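Local coordinates for protein retinol dehydratase (Spodoptera frugiperda, PDB 1FMJ) that binds retinol and adenosine 3',5'-diphosphate and probably dehydrates retinol, using a sulfotransferase fold to which a helical lid has been added, at residues D186-V192 with G317-F323. Numbering follows the deposited sequence.
Sequences DPRDVAV and GCWRDYF. With HG (mercury (II) ion), chain E.
The first turns of helix 187-200 pack against 317-323 (3-10 at 318-321), with Asp189 and Trp319 in register, CA to CA 5.1 Å. Asp186 N-caps the helix, OD1 accepting from Arg188 N (2.9 Å). Pro187 suits the first turn, where its missing N-H costs no helix hydrogen bond. Asp189 (chi1 m) grips the backbone: OD2 takes Gly317 N (2.8 Å), OD1 Trp319 N (2.9 Å). At Gly317's phi of 92° a CB would jam against the preceding carbonyl O, calling for glycine. Trp319 (chi1 p) lays its indole flat against the Arg188 guanidinium, planes 15° apart, Arg188 CD 3.8 Å from the centroid of the Trp319 six-membered ring; Asp186 OD2 holds Arg188 NH2 in a salt bridge (2.8 Å). Val192 fills the hollow between Trp319, Tyr322 and Phe323: CG1 sits 3.6 Å over the Tyr322 ring centroid, CG2 4.0 Å from Phe323 CE1. In this sulfotransferase fold, Phe323 meets Trp214 of helix 210-218 edge-to-face, helix 325-338 packs on Arg188, and helix 187-200 follows strand 179-184, beside the parallel sheet's middle strand 66-70.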
# COMPACT_ATOMS: atom_id res chain seq x y z
N ASP A 186 7.64 5.79 9.39
CA ASP A 186 7.88 5.24 10.72
C ASP A 186 6.90 4.07 10.88
O ASP A 186 5.70 4.26 10.72
CB ASP A 186 7.59 6.31 11.77
CG ASP A 186 7.98 5.88 13.18
OD1 ASP A 186 7.63 4.75 13.60
OD2 ASP A 186 8.63 6.70 13.85
N PRO A 187 7.40 2.87 11.21
CA PRO A 187 6.59 1.66 11.39
C PRO A 187 5.45 1.79 12.41
O PRO A 187 4.39 1.18 12.25
CB PRO A 187 7.61 0.61 11.86
CG PRO A 187 8.93 1.17 11.46
CD PRO A 187 8.79 2.63 11.64
N ARG A 188 5.68 2.58 13.45
CA ARG A 188 4.66 2.74 14.48
C ARG A 188 3.41 3.47 13.98
O ARG A 188 2.30 3.08 14.33
CB ARG A 188 5.29 3.43 15.69
CG ARG A 188 6.32 2.52 16.36
CD ARG A 188 7.26 3.28 17.27
NE ARG A 188 8.02 4.27 16.53
CZ ARG A 188 9.03 4.97 17.04
NH1 ARG A 188 9.39 4.77 18.30
NH2 ARG A 188 9.67 5.85 16.29
N ASP A 189 3.60 4.50 13.16
CA ASP A 189 2.47 5.24 12.59
C ASP A 189 1.82 4.41 11.48
O ASP A 189 0.62 4.54 11.21
CB ASP A 189 2.94 6.57 12.01
CG ASP A 189 3.32 7.56 13.08
OD1 ASP A 189 2.66 7.56 14.14
OD2 ASP A 189 4.27 8.36 12.85
N VAL A 190 2.62 3.60 10.81
CA VAL A 190 2.14 2.72 9.75
C VAL A 190 1.19 1.71 10.40
O VAL A 190 0.13 1.38 9.85
CB VAL A 190 3.31 1.94 9.08
CG1 VAL A 190 2.78 0.85 8.18
CG2 VAL A 190 4.19 2.90 8.26
N ALA A 191 1.57 1.22 11.58
CA ALA A 191 0.76 0.25 12.30
C ALA A 191 -0.58 0.89 12.67
O ALA A 191 -1.63 0.28 12.47
CB ALA A 191 1.49 -0.21 13.56
N VAL A 192 -0.54 2.10 13.20
CA VAL A 192 -1.77 2.81 13.57
C VAL A 192 -2.62 3.05 12.32
O VAL A 192 -3.83 2.81 12.33
CB VAL A 192 -1.47 4.18 14.24
CG1 VAL A 192 -2.77 4.98 14.42
CG2 VAL A 192 -0.84 3.95 15.59
N GLY A 317 3.99 10.91 14.07
CA GLY A 317 4.17 10.88 15.51
C GLY A 317 2.92 10.61 16.35
O GLY A 317 3.00 10.62 17.58
N CYS A 318 1.79 10.37 15.71
CA CYS A 318 0.56 10.11 16.46
C CYS A 318 0.58 8.75 17.15
O CYS A 318 -0.27 8.46 17.98
CB CYS A 318 -0.66 10.20 15.55
SG CYS A 318 -0.99 11.87 14.91
N TRP A 319 1.56 7.92 16.79
CA TRP A 319 1.66 6.60 17.40
C TRP A 319 1.75 6.72 18.92
O TRP A 319 1.34 5.81 19.65
CB TRP A 319 2.88 5.84 16.87
CG TRP A 319 4.19 6.46 17.23
CD1 TRP A 319 4.88 7.41 16.52
CD2 TRP A 319 4.98 6.18 18.39
NE1 TRP A 319 6.04 7.73 17.17
CE2 TRP A 319 6.13 7.00 18.32
CE3 TRP A 319 4.82 5.33 19.49
CZ2 TRP A 319 7.13 6.98 19.31
CZ3 TRP A 319 5.81 5.31 20.48
CH2 TRP A 319 6.95 6.13 20.37
N ARG A 320 2.27 7.84 19.41
CA ARG A 320 2.40 8.05 20.85
C ARG A 320 1.05 8.03 21.58
O ARG A 320 0.99 7.78 22.79
CB ARG A 320 3.12 9.36 21.14
CG ARG A 320 4.59 9.36 20.70
CD ARG A 320 5.34 10.55 21.27
NE ARG A 320 6.78 10.49 21.02
CZ ARG A 320 7.61 9.60 21.55
NH1 ARG A 320 7.16 8.66 22.37
NH2 ARG A 320 8.91 9.66 21.29
N ASP A 321 -0.03 8.28 20.84
CA ASP A 321 -1.37 8.27 21.43
C ASP A 321 -1.96 6.87 21.44
O ASP A 321 -3.04 6.66 22.00
CB ASP A 321 -2.34 9.18 20.66
CG ASP A 321 -1.95 10.63 20.72
OD1 ASP A 321 -1.71 11.12 21.84
OD2 ASP A 321 -1.90 11.29 19.66
N TYR A 322 -1.26 5.92 20.83
CA TYR A 322 -1.74 4.54 20.74
C TYR A 322 -0.88 3.49 21.43
O TYR A 322 -1.34 2.38 21.67
CB TYR A 322 -1.88 4.13 19.27
CG TYR A 322 -2.97 4.83 18.51
CD1 TYR A 322 -2.81 6.14 18.07
CD2 TYR A 322 -4.16 4.17 18.19
CE1 TYR A 322 -3.81 6.78 17.33
CE2 TYR A 322 -5.16 4.80 17.46
CZ TYR A 322 -4.98 6.10 17.03
OH TYR A 322 -5.97 6.71 16.29
N PHE A 323 0.37 3.82 21.74
CA PHE A 323 1.27 2.88 22.40
C PHE A 323 1.45 3.22 23.87
O PHE A 323 1.78 4.36 24.22
CB PHE A 323 2.65 2.92 21.73
CG PHE A 323 2.67 2.39 20.33
CD1 PHE A 323 1.89 2.97 19.34
CD2 PHE A 323 3.50 1.32 20.00
CE1 PHE A 323 1.94 2.50 18.03
CE2 PHE A 323 3.55 0.84 18.70
CZ PHE A 323 2.77 1.44 17.70
HG HG E . -1.21 13.30 17.13